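Local coordinates for protein beta-1,3-1,4-glucanase (Caldicellulosiruptor sp. F32, PDB 5H4R) that probably hydrolyses mixed-linkage beta-1,3-1,4-glucans such as lichenan, as a family 5 glycoside hydrolase, at residues L200-P205 and D209-I214; K216-F221 and D252-P257; I182-N187 and I268-A273; N37-K42 and S234-V239. The protein carries 1 engineered substitution. One frame throughout, in Å; residues are numbered along the deposited sequence.

Interaction 1: L200-P205 and D209-I214; sequences LDMNNP and DAVEAI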
# COMPACT_ATOMS: atom_id res chain seq x y z
N LEU A 200 -13.00 -11.61 9.27
CA LEU A 200 -14.11 -12.33 8.67
C LEU A 200 -14.37 -13.65 9.37
O LEU A 200 -13.45 -14.35 9.80
CB LEU A 200 -13.84 -12.61 7.20
CG LEU A 200 -13.64 -11.40 6.32
CD1 LEU A 200 -13.40 -11.85 4.89
CD2 LEU A 200 -14.84 -10.46 6.38
N ASP A 201 -15.65 -13.98 9.46
CA ASP A 201 -16.13 -15.32 9.72
C ASP A 201 -16.67 -15.86 8.40
O ASP A 201 -17.73 -15.44 7.94
CB ASP A 201 -17.22 -15.28 10.79
CG ASP A 201 -17.84 -16.62 11.09
OD1 ASP A 201 -17.51 -17.62 10.42
OD2 ASP A 201 -18.69 -16.69 12.01
N MET A 202 -15.92 -16.76 7.76
CA MET A 202 -16.30 -17.19 6.43
C MET A 202 -17.46 -18.18 6.44
O MET A 202 -17.87 -18.63 5.36
CB MET A 202 -15.09 -17.79 5.70
CG MET A 202 -14.08 -16.73 5.24
SD MET A 202 -14.81 -15.47 4.17
CE MET A 202 -15.11 -16.42 2.66
N ASN A 203 -17.99 -18.52 7.61
CA ASN A 203 -19.28 -19.21 7.71
C ASN A 203 -20.46 -18.25 7.68
O ASN A 203 -21.60 -18.71 7.55
CB ASN A 203 -19.35 -20.05 9.00
CG ASN A 203 -18.36 -21.19 9.02
OD1 ASN A 203 -18.07 -21.81 7.99
ND2 ASN A 203 -17.84 -21.49 10.20
N ASN A 204 -20.22 -16.97 7.81
CA ASN A 204 -21.29 -15.98 7.86
C ASN A 204 -21.57 -15.45 6.45
O ASN A 204 -20.64 -15.03 5.75
CB ASN A 204 -20.90 -14.84 8.79
CG ASN A 204 -22.02 -13.84 8.97
OD1 ASN A 204 -22.57 -13.31 8.01
ND2 ASN A 204 -22.36 -13.56 10.22
N PRO A 205 -22.83 -15.43 6.00
CA PRO A 205 -23.11 -14.96 4.63
C PRO A 205 -22.74 -13.51 4.36
O PRO A 205 -22.47 -13.16 3.20
CB PRO A 205 -24.63 -15.19 4.49
CG PRO A 205 -25.14 -15.32 5.88
CD PRO A 205 -24.04 -15.93 6.68
N ASP A 209 -20.36 -12.62 1.22
CA ASP A 209 -20.84 -11.67 0.22
C ASP A 209 -19.81 -10.57 -0.04
O ASP A 209 -19.60 -10.16 -1.19
CB ASP A 209 -22.16 -11.07 0.71
CG ASP A 209 -22.70 -10.01 -0.21
OD1 ASP A 209 -23.15 -10.33 -1.33
OD2 ASP A 209 -22.72 -8.84 0.20
N ALA A 210 -19.14 -10.10 1.01
CA ALA A 210 -18.15 -9.04 0.84
C ALA A 210 -16.92 -9.55 0.08
O ALA A 210 -16.37 -8.84 -0.78
CB ALA A 210 -17.76 -8.47 2.20
N VAL A 211 -16.50 -10.78 0.36
CA VAL A 211 -15.39 -11.37 -0.39
C VAL A 211 -15.74 -11.50 -1.86
O VAL A 211 -14.92 -11.19 -2.75
CB VAL A 211 -15.02 -12.73 0.24
CG1 VAL A 211 -14.06 -13.53 -0.68
CG2 VAL A 211 -14.38 -12.53 1.59
N GLU A 212 -16.98 -11.90 -2.16
CA GLU A 212 -17.42 -12.02 -3.54
C GLU A 212 -17.49 -10.65 -4.21
O GLU A 212 -17.12 -10.50 -5.38
CB GLU A 212 -18.79 -12.70 -3.59
CG GLU A 212 -18.75 -14.16 -3.14
CD GLU A 212 -17.82 -15.03 -3.99
OE1 GLU A 212 -18.11 -15.19 -5.20
OE2 GLU A 212 -16.80 -15.54 -3.45
N ALA A 213 -17.97 -9.65 -3.48
CA ALA A 213 -18.05 -8.31 -4.05
C ALA A 213 -16.66 -7.79 -4.39
O ALA A 213 -16.49 -7.14 -5.42
CB ALA A 213 -18.75 -7.37 -3.07
N ILE A 214 -15.67 -8.07 -3.54
CA ILE A 214 -14.30 -7.62 -3.79
C ILE A 214 -13.75 -8.31 -5.03
O ILE A 214 -13.05 -7.68 -5.84
CB ILE A 214 -13.42 -7.84 -2.55
CG1 ILE A 214 -13.77 -6.83 -1.45
CG2 ILE A 214 -11.91 -7.66 -2.90
CD1 ILE A 214 -13.17 -7.15 -0.12

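Interaction 2: K216-F221 and D252-P257; sequences KLNQVF and DEFKIP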
# COMPACT_ATOMS: atom_id res chain seq x y z
N LYS A 216 -15.50 -9.29 -7.59
CA LYS A 216 -16.16 -8.65 -8.72
C LYS A 216 -15.54 -7.29 -9.01
O LYS A 216 -15.29 -6.93 -10.17
CB LYS A 216 -17.65 -8.48 -8.43
CG LYS A 216 -18.42 -7.60 -9.41
CD LYS A 216 -18.48 -8.21 -10.84
CE LYS A 216 -19.44 -7.43 -11.72
NZ LYS A 216 -19.42 -7.90 -13.13
N LEU A 217 -15.32 -6.50 -7.96
CA LEU A 217 -14.80 -5.15 -8.16
C LEU A 217 -13.35 -5.17 -8.62
O LEU A 217 -12.94 -4.27 -9.37
CB LEU A 217 -14.96 -4.37 -6.86
CG LEU A 217 -16.43 -4.12 -6.48
CD1 LEU A 217 -16.59 -3.67 -5.02
CD2 LEU A 217 -17.05 -3.08 -7.42
N ASN A 218 -12.57 -6.17 -8.21
CA ASN A 218 -11.21 -6.32 -8.74
C ASN A 218 -11.23 -6.70 -10.20
O ASN A 218 -10.40 -6.22 -10.98
CB ASN A 218 -10.42 -7.34 -7.93
CG ASN A 218 -9.89 -6.79 -6.62
OD1 ASN A 218 -9.75 -5.58 -6.44
ND2 ASN A 218 -9.53 -7.70 -5.71
N GLN A 219 -12.20 -7.50 -10.61
CA GLN A 219 -12.34 -7.83 -12.03
C GLN A 219 -12.77 -6.62 -12.84
O GLN A 219 -12.26 -6.39 -13.95
CB GLN A 219 -13.33 -8.98 -12.20
CG GLN A 219 -13.43 -9.45 -13.61
CD GLN A 219 -12.20 -10.19 -14.05
OE1 GLN A 219 -11.87 -11.27 -13.53
NE2 GLN A 219 -11.49 -9.63 -15.01
N VAL A 220 -13.69 -5.81 -12.30
CA VAL A 220 -14.10 -4.57 -12.96
C VAL A 220 -12.90 -3.66 -13.16
O VAL A 220 -12.71 -3.06 -14.23
CB VAL A 220 -15.21 -3.90 -12.14
CG1 VAL A 220 -15.50 -2.49 -12.65
CG2 VAL A 220 -16.47 -4.74 -12.20
N PHE A 221 -12.08 -3.53 -12.11
CA PHE A 221 -10.87 -2.71 -12.18
C PHE A 221 -9.96 -3.16 -13.32
O PHE A 221 -9.53 -2.34 -14.14
CB PHE A 221 -10.14 -2.78 -10.83
CG PHE A 221 -8.66 -2.47 -10.89
CD1 PHE A 221 -8.20 -1.17 -11.10
CD2 PHE A 221 -7.72 -3.47 -10.69
CE1 PHE A 221 -6.82 -0.90 -11.11
CE2 PHE A 221 -6.35 -3.19 -10.70
CZ PHE A 221 -5.92 -1.91 -10.91
N ASP A 252 -9.46 -19.70 0.07
CA ASP A 252 -9.77 -20.29 -1.23
C ASP A 252 -10.70 -19.39 -2.04
O ASP A 252 -10.69 -19.41 -3.27
CB ASP A 252 -10.42 -21.66 -1.06
CG ASP A 252 -9.47 -22.69 -0.49
OD1 ASP A 252 -8.24 -22.47 -0.52
OD2 ASP A 252 -9.98 -23.74 -0.04
N GLU A 253 -11.53 -18.60 -1.35
CA GLU A 253 -12.55 -17.81 -2.01
C GLU A 253 -11.99 -16.59 -2.74
O GLU A 253 -12.72 -16.01 -3.55
CB GLU A 253 -13.61 -17.36 -1.00
CG GLU A 253 -14.51 -18.50 -0.53
CD GLU A 253 -13.96 -19.25 0.68
OE1 GLU A 253 -12.80 -19.04 1.08
OE2 GLU A 253 -14.72 -20.08 1.23
N PHE A 254 -10.74 -16.21 -2.48
CA PHE A 254 -10.14 -15.09 -3.19
C PHE A 254 -9.84 -15.51 -4.62
O PHE A 254 -9.35 -16.62 -4.86
CB PHE A 254 -8.86 -14.63 -2.49
CG PHE A 254 -8.13 -13.57 -3.26
CD1 PHE A 254 -8.59 -12.27 -3.24
CD2 PHE A 254 -7.01 -13.87 -4.01
CE1 PHE A 254 -7.93 -11.27 -3.96
CE2 PHE A 254 -6.38 -12.88 -4.75
CZ PHE A 254 -6.83 -11.60 -4.73
N LYS A 255 -10.14 -14.64 -5.58
CA LYS A 255 -9.92 -14.94 -6.99
C LYS A 255 -9.02 -13.89 -7.61
O LYS A 255 -9.32 -12.68 -7.55
CB LYS A 255 -11.23 -15.01 -7.76
CG LYS A 255 -12.17 -16.10 -7.32
CD LYS A 255 -13.45 -16.04 -8.13
CE LYS A 255 -14.41 -17.14 -7.72
NZ LYS A 255 -15.74 -16.97 -8.38
N ILE A 256 -7.93 -14.33 -8.22
CA ILE A 256 -7.15 -13.40 -9.05
C ILE A 256 -7.97 -13.08 -10.30
O ILE A 256 -8.44 -14.01 -10.97
CB ILE A 256 -5.81 -14.01 -9.44
CG1 ILE A 256 -4.95 -14.32 -8.21
CG2 ILE A 256 -5.04 -13.04 -10.38
CD1 ILE A 256 -3.71 -15.11 -8.54
N PRO A 257 -8.17 -11.80 -10.63
CA PRO A 257 -8.96 -11.47 -11.83
C PRO A 257 -8.37 -12.06 -13.09
O PRO A 257 -7.15 -12.15 -13.25
CB PRO A 257 -8.91 -9.94 -11.89
CG PRO A 257 -8.45 -9.49 -10.60
CD PRO A 257 -7.72 -10.60 -9.91
O HOH W 1 -10.24 -10.48 -6.29

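Interaction 3: I182-N187 and I268-A273; sequences IFEAVN and IISVHA. With BGC (beta-D-glucopyranose), chain B.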
# COMPACT_ATOMS: atom_id res chain seq x y z
N ILE A 182 2.36 1.72 -11.64
CA ILE A 182 1.55 0.57 -11.22
C ILE A 182 0.22 1.11 -10.69
O ILE A 182 0.21 2.08 -9.92
CB ILE A 182 2.29 -0.23 -10.14
CG1 ILE A 182 3.64 -0.71 -10.67
CG2 ILE A 182 1.44 -1.40 -9.61
CD1 ILE A 182 4.64 -1.01 -9.57
N PHE A 183 -0.90 0.49 -11.09
CA PHE A 183 -2.21 0.84 -10.55
C PHE A 183 -2.62 -0.20 -9.52
O PHE A 183 -2.56 -1.40 -9.80
CB PHE A 183 -3.30 0.89 -11.62
CG PHE A 183 -3.06 1.87 -12.75
CD1 PHE A 183 -2.22 2.95 -12.60
CD2 PHE A 183 -3.70 1.68 -13.96
CE1 PHE A 183 -2.03 3.85 -13.66
CE2 PHE A 183 -3.53 2.58 -14.99
CZ PHE A 183 -2.69 3.66 -14.84
N GLU A 184 -3.12 0.27 -8.38
CA GLU A 184 -3.60 -0.57 -7.29
C GLU A 184 -5.10 -0.33 -7.12
O GLU A 184 -5.50 0.79 -6.81
CB GLU A 184 -2.84 -0.23 -5.99
CG GLU A 184 -3.37 -0.94 -4.75
CD GLU A 184 -2.77 -0.37 -3.47
OE1 GLU A 184 -1.52 -0.34 -3.36
OE2 GLU A 184 -3.54 0.12 -2.59
N ALA A 185 -5.91 -1.39 -7.27
CA ALA A 185 -7.35 -1.24 -7.44
C ALA A 185 -7.97 -0.37 -6.37
O ALA A 185 -8.78 0.52 -6.64
CB ALA A 185 -8.00 -2.62 -7.42
N VAL A 186 -7.64 -0.69 -5.12
CA VAL A 186 -8.27 -0.09 -3.95
C VAL A 186 -7.37 -0.50 -2.80
O VAL A 186 -6.64 -1.49 -2.89
CB VAL A 186 -9.72 -0.61 -3.78
CG1 VAL A 186 -9.78 -2.11 -3.61
CG2 VAL A 186 -10.42 0.09 -2.62
N ASN A 187 -7.42 0.27 -1.71
CA ASN A 187 -6.51 0.11 -0.59
C ASN A 187 -6.90 -1.04 0.33
O ASN A 187 -6.30 -2.11 0.28
CB ASN A 187 -6.44 1.46 0.15
CG ASN A 187 -5.60 1.42 1.35
OD1 ASN A 187 -4.46 0.96 1.30
ND2 ASN A 187 -6.12 1.92 2.47
N ILE A 268 -0.45 -8.33 -9.53
CA ILE A 268 0.34 -8.42 -8.31
C ILE A 268 -0.62 -8.48 -7.13
O ILE A 268 -1.57 -7.69 -7.07
CB ILE A 268 1.29 -7.21 -8.16
CG1 ILE A 268 2.28 -7.15 -9.33
CG2 ILE A 268 2.00 -7.25 -6.83
CD1 ILE A 268 3.13 -5.91 -9.34
N ILE A 269 -0.38 -9.39 -6.21
CA ILE A 269 -1.18 -9.47 -4.99
C ILE A 269 -0.71 -8.40 -4.02
O ILE A 269 0.49 -8.29 -3.75
CB ILE A 269 -1.06 -10.86 -4.34
CG1 ILE A 269 -1.44 -11.98 -5.30
CG2 ILE A 269 -1.93 -10.94 -3.06
CD1 ILE A 269 -2.79 -11.87 -5.89
N SER A 270 -1.64 -7.59 -3.53
CA SER A 270 -1.37 -6.52 -2.57
C SER A 270 -1.77 -6.96 -1.17
O SER A 270 -2.90 -7.40 -0.95
CB SER A 270 -2.17 -5.27 -2.94
OG SER A 270 -2.04 -4.28 -1.94
N VAL A 271 -0.85 -6.81 -0.21
CA VAL A 271 -1.18 -7.03 1.19
C VAL A 271 -0.58 -5.90 2.02
O VAL A 271 0.44 -5.30 1.67
CB VAL A 271 -0.68 -8.38 1.75
CG1 VAL A 271 -1.16 -9.54 0.91
CG2 VAL A 271 0.81 -8.41 1.85
N HIS A 272 -1.22 -5.65 3.16
CA HIS A 272 -0.70 -4.77 4.20
C HIS A 272 -0.51 -5.60 5.45
O HIS A 272 -1.35 -6.47 5.73
CB HIS A 272 -1.63 -3.63 4.51
CG HIS A 272 -1.89 -2.75 3.34
ND1 HIS A 272 -2.81 -1.73 3.36
CD2 HIS A 272 -1.34 -2.75 2.10
CE1 HIS A 272 -2.82 -1.13 2.18
NE2 HIS A 272 -1.92 -1.72 1.40
N ALA A 273 0.55 -5.34 6.22
CA ALA A 273 0.84 -6.23 7.36
C ALA A 273 1.73 -5.51 8.37
O ALA A 273 2.95 -5.63 8.34
CB ALA A 273 1.48 -7.51 6.89
C2 BGC B . -4.16 2.51 5.92
C3 BGC B . -3.41 3.81 6.13
C4 BGC B . -3.21 3.98 7.62
C5 BGC B . -2.15 2.94 7.99
C6 BGC B . -1.83 2.96 9.49
C1 BGC B . -3.79 1.41 6.92
O2 BGC B . -4.01 2.07 4.55
O3 BGC B . -4.22 4.86 5.59
O4 BGC B . -2.71 5.29 7.86
O5 BGC B . -2.56 1.62 7.62
O6 BGC B . -2.99 2.88 10.32
O HOH W 2 -0.87 -1.98 -1.28
O HOH W 3 -4.16 -2.62 -1.39

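Interaction 4: N37-K42 and S234-V239; sequences NNAALK and SRYLMV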
# COMPACT_ATOMS: atom_id res chain seq x y z
N ASN A 37 12.22 -17.75 -11.69
CA ASN A 37 12.81 -16.76 -12.58
C ASN A 37 11.77 -16.42 -13.63
O ASN A 37 11.62 -17.13 -14.64
CB ASN A 37 14.10 -17.26 -13.21
CG ASN A 37 14.80 -16.19 -14.01
OD1 ASN A 37 15.50 -15.35 -13.44
ND2 ASN A 37 14.61 -16.20 -15.32
N ASN A 38 11.03 -15.35 -13.40
CA ASN A 38 10.13 -14.84 -14.42
C ASN A 38 10.13 -13.32 -14.35
O ASN A 38 10.71 -12.70 -13.45
CB ASN A 38 8.72 -15.42 -14.27
CG ASN A 38 8.02 -15.01 -12.98
OD1 ASN A 38 8.24 -13.93 -12.44
ND2 ASN A 38 7.16 -15.88 -12.50
N ALA A 39 9.49 -12.71 -15.35
CA ALA A 39 9.53 -11.25 -15.47
C ALA A 39 8.88 -10.57 -14.27
O ALA A 39 9.37 -9.54 -13.79
CB ALA A 39 8.84 -10.82 -16.77
N ALA A 40 7.78 -11.13 -13.77
CA ALA A 40 7.03 -10.48 -12.71
C ALA A 40 7.86 -10.41 -11.44
O ALA A 40 7.89 -9.39 -10.76
CB ALA A 40 5.73 -11.23 -12.45
N LEU A 41 8.54 -11.50 -11.11
CA LEU A 41 9.29 -11.50 -9.87
C LEU A 41 10.58 -10.69 -10.00
O LEU A 41 11.01 -10.08 -9.01
CB LEU A 41 9.54 -12.93 -9.41
CG LEU A 41 8.26 -13.61 -8.92
CD1 LEU A 41 8.49 -15.11 -8.68
CD2 LEU A 41 7.71 -12.97 -7.67
N LYS A 42 11.15 -10.60 -11.23
CA LYS A 42 12.28 -9.68 -11.45
C LYS A 42 11.83 -8.23 -11.30
O LYS A 42 12.58 -7.40 -10.75
CB LYS A 42 12.89 -9.93 -12.81
CG LYS A 42 13.57 -11.26 -12.94
CD LYS A 42 14.10 -11.44 -14.35
CE LYS A 42 14.72 -12.79 -14.55
NZ LYS A 42 15.07 -12.98 -15.98
N SER A 234 -0.87 -3.67 -20.72
CA SER A 234 0.11 -4.61 -20.17
C SER A 234 0.74 -4.16 -18.85
O SER A 234 1.56 -4.90 -18.29
CB SER A 234 1.23 -4.84 -21.19
OG SER A 234 1.72 -3.58 -21.63
N ARG A 235 0.41 -2.97 -18.37
CA ARG A 235 0.90 -2.45 -17.09
C ARG A 235 0.62 -3.44 -15.97
O ARG A 235 -0.40 -4.13 -15.97
CB ARG A 235 0.17 -1.12 -16.83
CG ARG A 235 0.43 -0.43 -15.55
CD ARG A 235 -0.35 0.87 -15.43
NE ARG A 235 -0.40 1.69 -16.64
CZ ARG A 235 0.63 2.36 -17.14
NH1 ARG A 235 1.82 2.28 -16.57
NH2 ARG A 235 0.48 3.05 -18.25
N TYR A 236 1.52 -3.50 -14.99
CA TYR A 236 1.25 -4.28 -13.79
C TYR A 236 0.18 -3.62 -12.94
O TYR A 236 0.16 -2.39 -12.79
CB TYR A 236 2.52 -4.47 -12.95
CG TYR A 236 3.51 -5.45 -13.53
CD1 TYR A 236 4.47 -5.03 -14.44
CD2 TYR A 236 3.48 -6.79 -13.18
CE1 TYR A 236 5.39 -5.91 -14.98
CE2 TYR A 236 4.39 -7.69 -13.72
CZ TYR A 236 5.34 -7.24 -14.63
OH TYR A 236 6.25 -8.11 -15.19
N LEU A 237 -0.70 -4.44 -12.36
CA LEU A 237 -1.84 -4.01 -11.58
C LEU A 237 -1.85 -4.77 -10.26
O LEU A 237 -1.67 -5.99 -10.26
CB LEU A 237 -3.14 -4.27 -12.31
CG LEU A 237 -3.25 -3.82 -13.75
CD1 LEU A 237 -4.56 -4.29 -14.36
CD2 LEU A 237 -3.14 -2.30 -13.81
N MET A 238 -2.08 -4.06 -9.16
CA MET A 238 -2.13 -4.66 -7.84
C MET A 238 -3.58 -4.80 -7.39
O MET A 238 -4.37 -3.87 -7.57
CB MET A 238 -1.35 -3.80 -6.84
CG MET A 238 0.17 -3.89 -6.98
SD MET A 238 1.07 -2.64 -6.01
CE MET A 238 0.60 -3.07 -4.32
N VAL A 239 -3.91 -5.95 -6.78
CA VAL A 239 -5.25 -6.15 -6.25
C VAL A 239 -5.15 -6.72 -4.85
O VAL A 239 -4.34 -7.63 -4.61
CB VAL A 239 -6.10 -7.09 -7.12
CG1 VAL A 239 -6.38 -6.44 -8.47
CG2 VAL A 239 -5.41 -8.44 -7.28

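Interaction 1: L200-P205 and D209-I214
A single methyl group, CG2 of Val211, receives two side chains from the loop that leads into its own helix. Leu200 CD1 approaches Val211 CG2 to 3.5 Å, its chain meeting the valine at a slant. Met202 reaches the same methyl with its sulfur, SD lying 3.9 Å from Val211 CG2, and its chain runs nearly perpendicular to the valine. The methionine gets there by folding: bends at chi2 (-57°) and chi3 (-71°) bring the thioether round to the helix. Val211 has CG1 anti to its backbone N (chi1 168°), which leaves CG2 beside that N and facing back to the loop.

The second link is in the backbone. Asp209 N donates to Pro205 O at 2.9 Å, an ordinary bond of the first helical turn. The Asp209 carboxylate turns away from this loop, and its OD1 bonds Ser153 OG.

The loop is shaped before it becomes helix. Residues 201 to 204 form a type I turn, closed by Asn204 N to Asp201 O. Asp201 OD1 adds an Asx turn by accepting from Asn203 N at 3.0 Å, with the donor above the carboxylate plane. Asn204 is the N-cap and binds Glu206 N through OD1. Outside the two segments, Leu200 N is hydrogen-bonded to Tyr248 OH, and Arg208 NH1 donates to Met202 O.

The chemistry is thus divided. Polar turns and the cap set where helix 205-226 begins, while apolar packing on one methyl adds a second hold on the loop.

Interaction 2: K216-F221 and D252-P257
Gln219 starts with CG anti to the backbone N (chi1 -175°) and then bends at chi2 (71°), which lays its amide alongside Pro257. The two side chains run past each other in opposite directions. Gln219 OE1 lies 3.4 Å from Pro257 CA and 3.6 Å from Pro257 CB. This oxygen accepts from Lys258 N, the next backbone amide, while NE2 bonds Asp223 OD1. Both ends of the amide are therefore held. Cutting Gln219 back to an alanine is likely to leave Lys258 N without its acceptor and uncover one side of the proline ring.

Asn218 supports the same ring from the previous helix position, its CB 4.0 Å from Pro257 CG. Asn218 ND2 donates to water 1 at 2.9 Å, and the same water lies 2.7 Å from Lys255 O and bridges to it. The amide also bonds Pro240 O, so it ties the helix to both the loop and the barrel strand. Phe254 CE1 lies 4.3 Å from Asn218 ND2, approached obliquely.

Asn215 bonds the backbone at Glu253 and Lys255. Pro257 also rests on Val239 of strand 237-240 and on Val222, so the loop after helix 247-250 lies against both helix 205-226 and the barrel wall.

Interaction 3: I182-N187 and I268-A273
At the sugar-binding mouth of the (beta/alpha)8 barrel, Glu184 and Asn187 face Ser270 and His272. Glu184 ends strand 181-184, and Asn187 lies in the loop just after it. Ser270 and His272 come from the stretch of strand 267-272. These strands are not neighbours. Strand 237-240 runs between them, and its Met238 touches both Glu184 and Ser270.

Two waters join the segments. Water 2 donates to Glu184 OE1 at 2.7 Å and is also bonded to Ser270 OG (2.7 Å) and to His272 NE2 (2.9 Å). It lies in the plane of the imidazole, at its edge. Water 3 lies 2.8 Å from Asn187 O and is bonded to the same Ser270 OG at 2.7 Å. With OG anti to the backbone N (chi1 173°), the serine hydroxyl meets both waters.

Asn187 ND2 donates to O2 of the bound glucose at 3.0 Å and 161°. The other end of the amide, OD1, accepts from Arg98 NH2, which fixes its rotation. With a leucine in place of Asn187, glucose O2 would probably lose this donor and Arg98 one acceptor. His141, Glu326 and Glu370 also bond this sugar.

In the second shell, Glu184 OE2 forms a salt bridge with Arg98 and accepts a hydrogen bond from Asn139 ND2. Separately, His272 ND1 bonds OE1 of Gln188, the engineered residue, next to Asn187 as in the Asn-Glu-Pro motif of family 5. The chemistry implies a buried polar network, built on waters and one arginine, that probably positions the amide bonded to the sugar.

Interaction 4: N37-K42 and S234-V239
Van der Waals packing carries this contact: the outer end of the Tyr236 ring, hydroxyl included, lies against Ala39 and Ala40. Ala40 CB lies 4.0 Å from Tyr236 CE2. The closest approach is Ala40 CA to Tyr236 OH, 3.5 Å, with the helix backbone meeting the ring obliquely. Ala39 touches the hydroxyl from the more exposed flank, its CB 4.1 Å from Tyr236 OH. Both helix residues are alanines, so the phenol oxygen can come right up to the backbone. With CG anti to the carbonyl carbon (chi1 -74°), the tyrosine ring is carried out to the helix and its OH ends beside Ala40 CA.

Aromatic packing continues the contact. The Tyr236 ring stacks on Phe43, one turn further along the same helix, and the tyrosine also touches Ile268 and Arg266. The ring is thus buried between the helix and the barrel.

Hydrogen bonds shape the helix end itself. Asn38 is the N-cap. Its OD1 accepts from Leu41 N at 2.8 Å, and the bond is nearly straight, with an N-H...O angle of 165°. The donor lies close to the line of the side-chain C=O, at 175°. The backbone adds Lys42 N to Asn38 O at 3.1 Å. The other end of the cap is used too, since Asn38 ND2 donates to Gly319 O and so holds the helix start to a more distant loop.

Tyr236 comes just before strand 237-240, at the N-terminal end of the barrel. The contact is a plain helix-to-barrel packing in which helix 39-47, ahead of the first barrel strand, lies against the bottom of the (beta/alpha)8 fold.

From the N terminus, interaction 4 opens first, at helix 39-47, and closes at 234-239, a loop of almost 200 residues. Interaction 3 opens inside it at 182-187. Interaction 1 follows, a short closure at the start of helix 205-226, nested within both. It closes before interaction 2 opens further along that helix. Interaction 2 closes at 252-257, so it crosses interaction 4 but stays within interaction 3, which closes last at 268-273. Interactions 3 and 4 also cross. Strand 237-240 lies between the two strands of interaction 3. Interactions 1 and 2 touch through Met202 and Glu253. The four contacts together join the barrel's bottom helix, neighbouring strands, outer helix and sugar-binding end.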